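Local coordinates for protein coenzyme A transferase (Yersinia pestis, PDB 3QLI) that probably transfers coenzyme A between carboxylic acids such as acetate, as a two-subunit member of the acetyl-CoA hydrolase/transferase family, at residues M44-A49 against G162-S167; Y73-A78 against Y97-T102; L86-N91 against G116-V121; D142-T147 against R168-A173. All coordinates share one frame; numbering follows the deposited sequence.

Interaction 1: residues M44-A49 against G162-S167; sequences MGMFAA and GNDYSS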
# COMPACT_ATOMS: atom_id res chain seq x y z
N MET A 44 -16.48 -19.01 6.48
CA MET A 44 -16.98 -19.83 5.39
C MET A 44 -16.30 -19.39 4.11
O MET A 44 -15.63 -18.36 4.08
CB MET A 44 -18.49 -19.65 5.24
CG MET A 44 -18.89 -18.18 5.08
SD MET A 44 -20.69 -17.98 4.99
CE MET A 44 -20.84 -16.19 5.07
N GLY A 45 -16.48 -20.18 3.05
CA GLY A 45 -15.91 -19.86 1.76
C GLY A 45 -16.53 -18.61 1.16
O GLY A 45 -17.53 -18.08 1.65
N MET A 46 -15.95 -18.14 0.06
CA MET A 46 -16.43 -16.94 -0.62
C MET A 46 -17.44 -17.20 -1.74
O MET A 46 -17.27 -18.11 -2.53
CB MET A 46 -15.25 -16.17 -1.23
CG MET A 46 -14.15 -15.79 -0.26
SD MET A 46 -12.76 -15.02 -1.12
CE MET A 46 -13.50 -13.48 -1.66
N PHE A 47 -18.50 -16.39 -1.79
CA PHE A 47 -19.47 -16.49 -2.87
C PHE A 47 -20.14 -17.85 -3.04
O PHE A 47 -20.83 -18.34 -2.15
CB PHE A 47 -18.89 -16.00 -4.21
CG PHE A 47 -19.93 -15.55 -5.19
CD1 PHE A 47 -20.80 -14.52 -4.87
CD2 PHE A 47 -20.05 -16.16 -6.42
CE1 PHE A 47 -21.77 -14.11 -5.77
CE2 PHE A 47 -21.02 -15.75 -7.32
CZ PHE A 47 -21.88 -14.72 -6.99
N ALA A 48 -19.91 -18.45 -4.21
CA ALA A 48 -20.49 -19.74 -4.58
C ALA A 48 -20.03 -20.80 -3.58
O ALA A 48 -20.67 -21.84 -3.43
CB ALA A 48 -20.07 -20.12 -5.99
N ALA A 49 -18.90 -20.54 -2.94
CA ALA A 49 -18.33 -21.41 -1.92
C ALA A 49 -19.22 -21.53 -0.66
O ALA A 49 -19.14 -22.53 0.05
CB ALA A 49 -16.93 -20.96 -1.55
N GLY A 162 -13.23 -21.89 -4.83
CA GLY A 162 -12.51 -21.13 -3.84
C GLY A 162 -11.19 -21.65 -3.31
O GLY A 162 -11.04 -22.83 -2.99
N ASN A 163 -10.22 -20.75 -3.24
CA ASN A 163 -8.92 -21.02 -2.65
C ASN A 163 -8.81 -19.90 -1.64
O ASN A 163 -9.08 -20.10 -0.46
CB ASN A 163 -7.80 -20.97 -3.68
CG ASN A 163 -6.52 -21.63 -3.18
OD1 ASN A 163 -6.00 -21.27 -2.13
ND2 ASN A 163 -6.02 -22.60 -3.93
N ASP A 164 -8.41 -18.72 -2.10
CA ASP A 164 -8.39 -17.54 -1.24
C ASP A 164 -7.76 -17.84 0.11
O ASP A 164 -6.64 -18.34 0.19
CB ASP A 164 -9.80 -16.95 -1.09
CG ASP A 164 -10.86 -18.01 -0.80
OD1 ASP A 164 -11.36 -18.64 -1.75
OD2 ASP A 164 -11.19 -18.20 0.39
N TYR A 165 -8.50 -17.50 1.16
CA TYR A 165 -8.09 -17.77 2.53
C TYR A 165 -8.67 -19.11 2.97
O TYR A 165 -8.32 -19.63 4.03
CB TYR A 165 -8.61 -16.68 3.46
CG TYR A 165 -10.12 -16.51 3.42
CD1 TYR A 165 -10.95 -17.34 4.16
CD2 TYR A 165 -10.70 -15.52 2.64
CE1 TYR A 165 -12.32 -17.19 4.13
CE2 TYR A 165 -12.08 -15.37 2.60
CZ TYR A 165 -12.88 -16.21 3.34
OH TYR A 165 -14.25 -16.05 3.30
N SER A 166 -9.54 -19.67 2.14
CA SER A 166 -10.21 -20.93 2.45
C SER A 166 -9.26 -22.11 2.60
O SER A 166 -9.43 -22.94 3.49
CB SER A 166 -11.28 -21.24 1.40
OG SER A 166 -12.35 -20.32 1.46
N SER A 167 -8.27 -22.19 1.73
CA SER A 167 -7.31 -23.31 1.80
C SER A 167 -6.49 -23.31 3.09
O SER A 167 -6.07 -24.37 3.57
CB SER A 167 -6.40 -23.33 0.57
OG SER A 167 -5.62 -22.14 0.49
O HOH W 1 -14.10 -19.75 -1.18
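At the C-terminal edge of the parallel sheet in the N-terminal, Rossmann-like domain, the loop 44-49 that leaves strand 41-44 meets the turn 162-167 that opens helix 166-172, beside the coenzyme A site. Tyr165 reaches the loop with its hydroxyl: OH donates to Met44 O at 2.8 Å, nearly along the C=O axis, and that oxygen lies close to the ring plane, at its edge. Met46 carries most of the apolar contact. Its CG packs 3.6 Å from Tyr165 CE2, and its sulfur makes an oblique Met-aromatic contact with the same ring. The Met46 and Asp164 side chains run past each other in opposite directions, Met46 SD 3.5 Å from Asp164 CB. The tip of Met46 bends at chi3 (68°) and packs on Glu76, a coenzyme A-binding residue. Asp164 caps the helix start: OD2 takes Ser166 N from above the carboxylate plane and Ser166 OG on its syn side, so two bonds grip one oxygen. The same OD2 rests 3.5 Å above the centre of the Tyr165 ring. A water joins the segments: it accepts from Met46 N at 2.7 Å and donates to Asp164 OD1, the other carboxylate oxygen, at 3.0 Å.

Interaction 2: residues Y73-A78 against Y97-T102; sequences YYFETA and YSMFVT
Aromatic packing dominates where segment 73-78 runs beside 97-102. The edge of Phe75 points into the face of Phe100 in a T-shaped pair, planes at 88°, with Phe75 CD1 3.2 Å above the ring, over its centre. Met99 lies against a face of Phe75: its CB makes a CH-pi contact 3.4 Å from the Phe75 centroid, while SD approaches obliquely. Tyr73 and Tyr97 lie side by side, pointing the same way, their planes at 44°; Tyr97 CB sits over the Tyr73 face, 3.8 Å from its centroid. Among the polar contacts, Met99 N donates to Tyr74 O at 2.9 Å, and Ser98 OG to Tyr74 OH at 2.8 Å. The Tyr74 hydroxyl is bonded as well to Glu105, which also takes Thr77 OG1. A water donates to Thr77 OG1 and to Phe100 O, tying the loops together beyond the strands. Glu76, which binds coenzyme A, has OE1 3.3 Å from Phe100 CD2, its carboxylate plane 76° from the ring. The contact closes the beta-alpha-beta unit of strand 70-74, helix 79-83 and strand 94-98; helix 131-139 packs on Tyr73, Phe75 and Met99, while helix 103-114 lies by Ser98.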
# COMPACT_ATOMS: atom_id res chain seq x y z
N TYR A 73 -17.01 -14.39 10.37
CA TYR A 73 -16.01 -13.60 9.66
C TYR A 73 -15.93 -14.10 8.21
O TYR A 73 -15.71 -15.29 7.97
CB TYR A 73 -14.64 -13.78 10.33
CG TYR A 73 -14.50 -13.14 11.69
CD1 TYR A 73 -13.89 -11.89 11.84
CD2 TYR A 73 -14.93 -13.80 12.85
CE1 TYR A 73 -13.73 -11.31 13.10
CE2 TYR A 73 -14.78 -13.22 14.12
CZ TYR A 73 -14.18 -11.97 14.23
OH TYR A 73 -14.02 -11.39 15.49
N TYR A 74 -16.09 -13.21 7.23
CA TYR A 74 -16.23 -13.68 5.85
C TYR A 74 -16.03 -12.56 4.83
O TYR A 74 -16.11 -11.38 5.18
CB TYR A 74 -17.63 -14.29 5.67
CG TYR A 74 -18.71 -13.25 5.78
CD1 TYR A 74 -19.30 -12.70 4.65
CD2 TYR A 74 -19.12 -12.78 7.02
CE1 TYR A 74 -20.27 -11.72 4.75
CE2 TYR A 74 -20.10 -11.79 7.14
CZ TYR A 74 -20.67 -11.26 6.00
OH TYR A 74 -21.63 -10.27 6.11
N PHE A 75 -15.84 -12.96 3.57
CA PHE A 75 -15.64 -12.07 2.43
C PHE A 75 -16.56 -12.49 1.28
O PHE A 75 -16.97 -13.64 1.19
CB PHE A 75 -14.22 -12.21 1.89
CG PHE A 75 -13.16 -11.55 2.72
CD1 PHE A 75 -12.73 -10.26 2.42
CD2 PHE A 75 -12.56 -12.22 3.76
CE1 PHE A 75 -11.74 -9.66 3.17
CE2 PHE A 75 -11.56 -11.62 4.51
CZ PHE A 75 -11.16 -10.34 4.21
N GLU A 76 -16.87 -11.55 0.38
CA GLU A 76 -17.68 -11.85 -0.81
C GLU A 76 -19.03 -12.55 -0.61
O GLU A 76 -19.22 -13.68 -1.05
CB GLU A 76 -16.84 -12.60 -1.85
CG GLU A 76 -17.28 -12.34 -3.29
CD GLU A 76 -17.28 -10.86 -3.65
OE1 GLU A 76 -16.45 -10.11 -3.11
OE2 GLU A 76 -18.12 -10.46 -4.48
N THR A 77 -19.95 -11.87 0.06
CA THR A 77 -21.28 -12.41 0.34
C THR A 77 -22.13 -12.74 -0.89
O THR A 77 -22.05 -12.06 -1.91
CB THR A 77 -22.10 -11.43 1.20
OG1 THR A 77 -21.22 -10.67 2.04
CG2 THR A 77 -23.10 -12.18 2.07
N ALA A 78 -22.93 -13.79 -0.77
CA ALA A 78 -23.83 -14.24 -1.83
C ALA A 78 -25.24 -14.39 -1.25
O ALA A 78 -25.41 -14.48 -0.04
CB ALA A 78 -23.35 -15.56 -2.40
N TYR A 97 -19.47 -10.22 11.04
CA TYR A 97 -18.18 -9.54 11.13
C TYR A 97 -17.65 -9.54 9.71
O TYR A 97 -16.74 -10.28 9.36
CB TYR A 97 -17.25 -10.25 12.13
CG TYR A 97 -17.51 -9.75 13.54
CD1 TYR A 97 -16.55 -9.02 14.23
CD2 TYR A 97 -18.74 -9.96 14.15
CE1 TYR A 97 -16.79 -8.53 15.51
CE2 TYR A 97 -19.01 -9.45 15.44
CZ TYR A 97 -18.03 -8.75 16.10
OH TYR A 97 -18.26 -8.25 17.37
N SER A 98 -18.29 -8.72 8.89
CA SER A 98 -18.08 -8.72 7.45
C SER A 98 -16.74 -8.09 7.16
O SER A 98 -16.40 -7.04 7.72
CB SER A 98 -19.18 -7.91 6.77
OG SER A 98 -20.43 -8.14 7.41
N MET A 99 -15.99 -8.70 6.26
CA MET A 99 -14.68 -8.18 5.89
C MET A 99 -14.69 -7.50 4.52
O MET A 99 -13.72 -6.84 4.15
CB MET A 99 -13.64 -9.28 6.03
CG MET A 99 -13.59 -9.77 7.49
SD MET A 99 -12.51 -11.15 7.85
CE MET A 99 -10.91 -10.35 7.89
N PHE A 100 -15.79 -7.67 3.79
CA PHE A 100 -16.14 -6.85 2.62
C PHE A 100 -17.55 -6.37 2.89
O PHE A 100 -18.37 -7.12 3.41
CB PHE A 100 -16.26 -7.70 1.34
CG PHE A 100 -14.96 -8.01 0.65
CD1 PHE A 100 -13.79 -7.35 0.98
CD2 PHE A 100 -14.93 -8.97 -0.36
CE1 PHE A 100 -12.60 -7.66 0.31
CE2 PHE A 100 -13.76 -9.28 -1.03
CZ PHE A 100 -12.59 -8.63 -0.68
N VAL A 101 -17.86 -5.13 2.52
CA VAL A 101 -19.24 -4.66 2.61
C VAL A 101 -19.87 -4.66 1.21
O VAL A 101 -19.50 -3.84 0.37
CB VAL A 101 -19.33 -3.26 3.29
CG1 VAL A 101 -20.76 -2.71 3.27
CG2 VAL A 101 -18.79 -3.33 4.72
N THR A 102 -20.76 -5.61 0.96
CA THR A 102 -21.41 -5.74 -0.35
C THR A 102 -22.87 -5.31 -0.29
O THR A 102 -23.34 -4.81 0.73
CB THR A 102 -21.35 -7.19 -0.91
OG1 THR A 102 -22.34 -8.00 -0.27
CG2 THR A 102 -19.97 -7.82 -0.71
O HOH W 2 -18.65 -9.71 2.22

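Interaction 3: residues L86-N91 against G116-V121; sequences LRYELN and GGRKVV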
# COMPACT_ATOMS: atom_id res chain seq x y z
N LEU A 86 -27.45 -14.43 7.55
CA LEU A 86 -27.38 -12.97 7.60
C LEU A 86 -28.73 -12.26 7.69
O LEU A 86 -28.78 -11.03 7.70
CB LEU A 86 -26.57 -12.44 6.42
CG LEU A 86 -25.11 -12.91 6.34
CD1 LEU A 86 -24.38 -12.25 5.19
CD2 LEU A 86 -24.39 -12.67 7.65
N ARG A 87 -29.83 -13.01 7.71
CA ARG A 87 -31.15 -12.38 7.78
C ARG A 87 -31.21 -11.44 8.97
O ARG A 87 -30.80 -11.80 10.07
CB ARG A 87 -32.27 -13.42 7.88
CG ARG A 87 -32.57 -14.14 6.57
CD ARG A 87 -33.99 -14.73 6.55
NE ARG A 87 -34.34 -15.45 7.78
CZ ARG A 87 -34.03 -16.73 8.01
NH1 ARG A 87 -33.34 -17.42 7.12
NH2 ARG A 87 -34.40 -17.31 9.15
N TYR A 88 -31.73 -10.23 8.75
CA TYR A 88 -31.76 -9.19 9.77
C TYR A 88 -32.30 -9.70 11.10
O TYR A 88 -31.78 -9.37 12.17
CB TYR A 88 -32.61 -8.00 9.27
CG TYR A 88 -32.54 -6.77 10.14
CD1 TYR A 88 -31.56 -5.79 9.91
CD2 TYR A 88 -33.45 -6.56 11.17
CE1 TYR A 88 -31.49 -4.66 10.69
CE2 TYR A 88 -33.39 -5.42 11.95
CZ TYR A 88 -32.41 -4.48 11.71
OH TYR A 88 -32.35 -3.35 12.50
N GLU A 89 -33.33 -10.54 11.04
CA GLU A 89 -34.02 -10.99 12.25
C GLU A 89 -33.13 -11.85 13.13
O GLU A 89 -33.43 -12.05 14.31
CB GLU A 89 -35.28 -11.76 11.90
CG GLU A 89 -36.10 -11.12 10.79
CD GLU A 89 -35.69 -11.61 9.42
OE1 GLU A 89 -35.82 -12.83 9.15
OE2 GLU A 89 -35.22 -10.78 8.61
N LEU A 90 -32.04 -12.36 12.57
CA LEU A 90 -31.13 -13.21 13.33
C LEU A 90 -29.89 -12.46 13.80
O LEU A 90 -29.00 -13.03 14.42
CB LEU A 90 -30.70 -14.42 12.49
CG LEU A 90 -31.79 -15.27 11.85
CD1 LEU A 90 -31.18 -16.37 11.00
CD2 LEU A 90 -32.71 -15.87 12.91
N ASN A 91 -29.84 -11.16 13.50
CA ASN A 91 -28.71 -10.32 13.85
C ASN A 91 -28.32 -10.32 15.33
O ASN A 91 -27.18 -10.02 15.68
CB ASN A 91 -28.94 -8.89 13.38
CG ASN A 91 -27.65 -8.11 13.24
OD1 ASN A 91 -27.21 -7.45 14.18
ND2 ASN A 91 -27.04 -8.18 12.06
N GLY A 116 -33.98 2.53 14.78
CA GLY A 116 -33.39 3.15 15.95
C GLY A 116 -31.88 3.35 15.92
O GLY A 116 -31.24 3.35 16.97
N GLY A 117 -31.33 3.53 14.73
CA GLY A 117 -29.90 3.75 14.56
C GLY A 117 -29.01 2.64 15.07
O GLY A 117 -27.92 2.89 15.59
N ARG A 118 -29.47 1.40 14.94
CA ARG A 118 -28.73 0.22 15.37
C ARG A 118 -27.55 -0.16 14.48
O ARG A 118 -27.62 -0.04 13.26
CB ARG A 118 -29.68 -0.98 15.43
CG ARG A 118 -30.29 -1.25 16.79
CD ARG A 118 -31.24 -2.44 16.72
NE ARG A 118 -30.52 -3.71 16.61
CZ ARG A 118 -30.94 -4.74 15.89
NH1 ARG A 118 -32.08 -4.67 15.21
NH2 ARG A 118 -30.23 -5.86 15.84
N LYS A 119 -26.47 -0.63 15.11
CA LYS A 119 -25.31 -1.13 14.39
C LYS A 119 -25.56 -2.62 14.27
O LYS A 119 -25.73 -3.31 15.27
CB LYS A 119 -24.02 -0.87 15.17
CG LYS A 119 -22.76 -1.22 14.39
CD LYS A 119 -21.50 -0.89 15.18
CE LYS A 119 -20.51 -0.12 14.33
NZ LYS A 119 -20.03 -0.92 13.18
N VAL A 120 -25.60 -3.13 13.04
CA VAL A 120 -25.97 -4.53 12.82
C VAL A 120 -24.93 -5.28 11.98
O VAL A 120 -24.97 -6.50 11.89
CB VAL A 120 -27.37 -4.64 12.18
CG1 VAL A 120 -28.42 -4.09 13.14
CG2 VAL A 120 -27.41 -3.87 10.87
N VAL A 121 -24.01 -4.53 11.38
CA VAL A 121 -22.86 -5.11 10.70
C VAL A 121 -21.60 -4.59 11.37
O VAL A 121 -21.47 -3.39 11.61
CB VAL A 121 -22.84 -4.75 9.21
CG1 VAL A 121 -21.49 -5.12 8.57
CG2 VAL A 121 -24.03 -5.39 8.47
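Asn91 and Val120 form the tight part of this contact between the loops 86-91 and 116-121. Asn91 ND2 donates to Val120 O at 2.7 Å, a fairly straight bond (163° at the hydrogen) whose acceptor lies in the Asn91 amide plane. Asn91 CG stands anti to its backbone N (chi1 -159°), which carries the amide toward the other loop, and the amide oxygen comes to rest against the valine, OD1 3.5 Å from Val120 CB. Around Tyr88 and Arg118 the fit is looser. The tyrosine ring touches Val120 only through CE1, 4.0 Å from CG1, the two side chains crossing at about a right angle. Tyr88 OH and Arg118 NH1 come within 3.0 Å, but the angle is too poor for a hydrogen bond; both turn instead to Asp115, which accepts from the hydroxyl and forms a salt bridge with the guanidinium. That guanidinium is turned 69° from the tyrosine ring, and Val120 CG1 lies 3.7 Å above one of its faces, toward the rim. Tyr88 and Arg118, both partly exposed, lie by helix 103-114, where Arg111 packs on Tyr88. Asn91 leans on Pro96 of strand 94-98, and Leu90 packs against helix 52-63.

Interaction 4: residues D142-T147 against R168-A173; sequences DTFMHT and RIARSA
This is helix-on-sheet packing in the alpha/beta N-terminal domain: strand 143-148 of the parallel sheet, represented by residues 142-147, is covered by the end of helix 166-172. Phe144 carries most of it. With CG anti to its backbone N (chi1 -169°), its ring is directed at the helix and touches two successive residues there. Ile169 comes over one face, CB 4.1 Å from the ring centroid in a CH-pi contact set toward the rim. Its CG2 branch makes the nearer approach, 3.5 Å from Phe144 CD1, and the two side chains cross at about a right angle. Phe144 CD2 meets the backbone of Ala170, 3.8 Å from CA, with the Ala170 methyl a little farther off. The third contact is at the root of the phenylalanine, where Ala173 CB, just past the helix, sits 3.6 Å from Phe144 CB. No hydrogen bond joins the two segments. Asp142, just before the strand, instead pairs through its carboxylate with Arg174 and His41 N. Helix 131-139 packs against Ile169, Ala170 rests on Phe176 of the adjacent strand 175-180, and Phe144 also touches Ser43 of strand 41-44, the neighbour on the other flank.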
# COMPACT_ATOMS: atom_id res chain seq x y z
N ASP A 142 -12.98 -21.08 14.93
CA ASP A 142 -13.34 -22.34 15.58
C ASP A 142 -13.97 -23.34 14.60
O ASP A 142 -13.71 -24.54 14.65
CB ASP A 142 -14.25 -22.06 16.78
CG ASP A 142 -13.59 -21.11 17.77
OD1 ASP A 142 -12.67 -21.57 18.47
OD2 ASP A 142 -13.97 -19.92 17.83
N THR A 143 -14.81 -22.83 13.70
CA THR A 143 -15.48 -23.67 12.71
C THR A 143 -15.39 -23.02 11.34
O THR A 143 -15.65 -21.82 11.20
CB THR A 143 -16.98 -23.87 13.03
OG1 THR A 143 -17.13 -24.43 14.34
CG2 THR A 143 -17.61 -24.83 12.01
N PHE A 144 -15.00 -23.82 10.35
CA PHE A 144 -14.99 -23.37 8.96
C PHE A 144 -15.90 -24.28 8.12
O PHE A 144 -15.85 -25.51 8.27
CB PHE A 144 -13.56 -23.37 8.40
CG PHE A 144 -13.45 -22.69 7.07
CD1 PHE A 144 -13.65 -21.32 6.97
CD2 PHE A 144 -13.16 -23.41 5.92
CE1 PHE A 144 -13.56 -20.67 5.75
CE2 PHE A 144 -13.07 -22.76 4.68
CZ PHE A 144 -13.27 -21.41 4.59
N MET A 145 -16.73 -23.68 7.27
CA MET A 145 -17.65 -24.44 6.41
C MET A 145 -17.46 -24.00 4.95
O MET A 145 -17.37 -22.81 4.67
CB MET A 145 -19.12 -24.22 6.86
CG MET A 145 -19.28 -24.31 8.39
SD MET A 145 -20.97 -24.67 8.95
CE MET A 145 -21.79 -23.20 8.34
N HIS A 146 -17.42 -24.97 4.04
CA HIS A 146 -17.12 -24.69 2.63
C HIS A 146 -17.75 -25.80 1.78
O HIS A 146 -17.70 -26.98 2.16
CB HIS A 146 -15.59 -24.66 2.44
CG HIS A 146 -15.10 -23.95 1.21
ND1 HIS A 146 -15.21 -24.48 -0.06
CD2 HIS A 146 -14.40 -22.79 1.08
CE1 HIS A 146 -14.64 -23.65 -0.93
NE2 HIS A 146 -14.14 -22.62 -0.27
N THR A 147 -18.36 -25.44 0.65
CA THR A 147 -18.84 -26.41 -0.34
C THR A 147 -17.64 -27.01 -1.10
O THR A 147 -16.70 -26.29 -1.46
CB THR A 147 -19.79 -25.73 -1.34
OG1 THR A 147 -20.90 -25.15 -0.62
CG2 THR A 147 -20.30 -26.70 -2.43
N ARG A 168 -6.25 -22.13 3.66
CA ARG A 168 -5.59 -22.05 4.97
C ARG A 168 -6.55 -22.34 6.13
O ARG A 168 -6.24 -23.12 7.04
CB ARG A 168 -4.99 -20.65 5.17
CG ARG A 168 -4.53 -20.34 6.60
CD ARG A 168 -3.33 -21.19 6.99
NE ARG A 168 -2.87 -20.92 8.36
CZ ARG A 168 -2.06 -19.93 8.71
NH1 ARG A 168 -1.62 -19.07 7.79
NH2 ARG A 168 -1.71 -19.77 9.98
N ILE A 169 -7.73 -21.72 6.10
CA ILE A 169 -8.62 -21.80 7.25
C ILE A 169 -9.25 -23.18 7.36
O ILE A 169 -9.59 -23.61 8.46
CB ILE A 169 -9.70 -20.71 7.24
CG1 ILE A 169 -9.04 -19.33 7.15
CG2 ILE A 169 -10.58 -20.82 8.50
CD1 ILE A 169 -7.93 -19.12 8.20
N ALA A 170 -9.40 -23.88 6.23
CA ALA A 170 -9.90 -25.26 6.25
C ALA A 170 -9.00 -26.14 7.10
O ALA A 170 -9.45 -27.09 7.75
CB ALA A 170 -10.01 -25.83 4.83
N ARG A 171 -7.72 -25.79 7.10
CA ARG A 171 -6.71 -26.53 7.86
C ARG A 171 -6.49 -25.94 9.25
O ARG A 171 -6.30 -26.68 10.21
CB ARG A 171 -5.39 -26.59 7.07
CG ARG A 171 -5.55 -27.34 5.74
CD ARG A 171 -4.42 -27.10 4.78
NE ARG A 171 -4.42 -28.11 3.72
CZ ARG A 171 -5.15 -28.04 2.60
NH1 ARG A 171 -5.97 -27.00 2.37
NH2 ARG A 171 -5.05 -29.02 1.71
N SER A 172 -6.55 -24.62 9.37
CA SER A 172 -6.31 -24.00 10.68
C SER A 172 -7.53 -23.97 11.60
O SER A 172 -7.38 -23.95 12.81
CB SER A 172 -5.72 -22.59 10.54
OG SER A 172 -4.40 -22.67 9.99
N ALA A 173 -8.74 -23.96 11.05
CA ALA A 173 -9.94 -23.95 11.91
C ALA A 173 -9.94 -25.19 12.79
O ALA A 173 -9.46 -26.25 12.40
CB ALA A 173 -11.21 -23.89 11.07

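All four contacts belong to the N-terminal domain, and three of them involve its parallel sheet. Interactions 1 and 4 share helix 166-172: its polar, capped start faces the loop near the coenzyme A site, whereas its later residues pack on the sheet through apolar side chains, with no hydrogen bond across. Interaction 2 adjoins interaction 1 in the buried interior, where Phe75 CD2 lies 3.4 Å from Tyr165 CE2 and Phe47 N probably bonds to Glu76 O at 2.9 Å. Interaction 3 is more peripheral and partly exposed, relying on a side-chain amide hydrogen bond and an arginine that pairs with Asp115. It still touches interaction 2, through Leu86 against Tyr74 and Thr77, but not interaction 4.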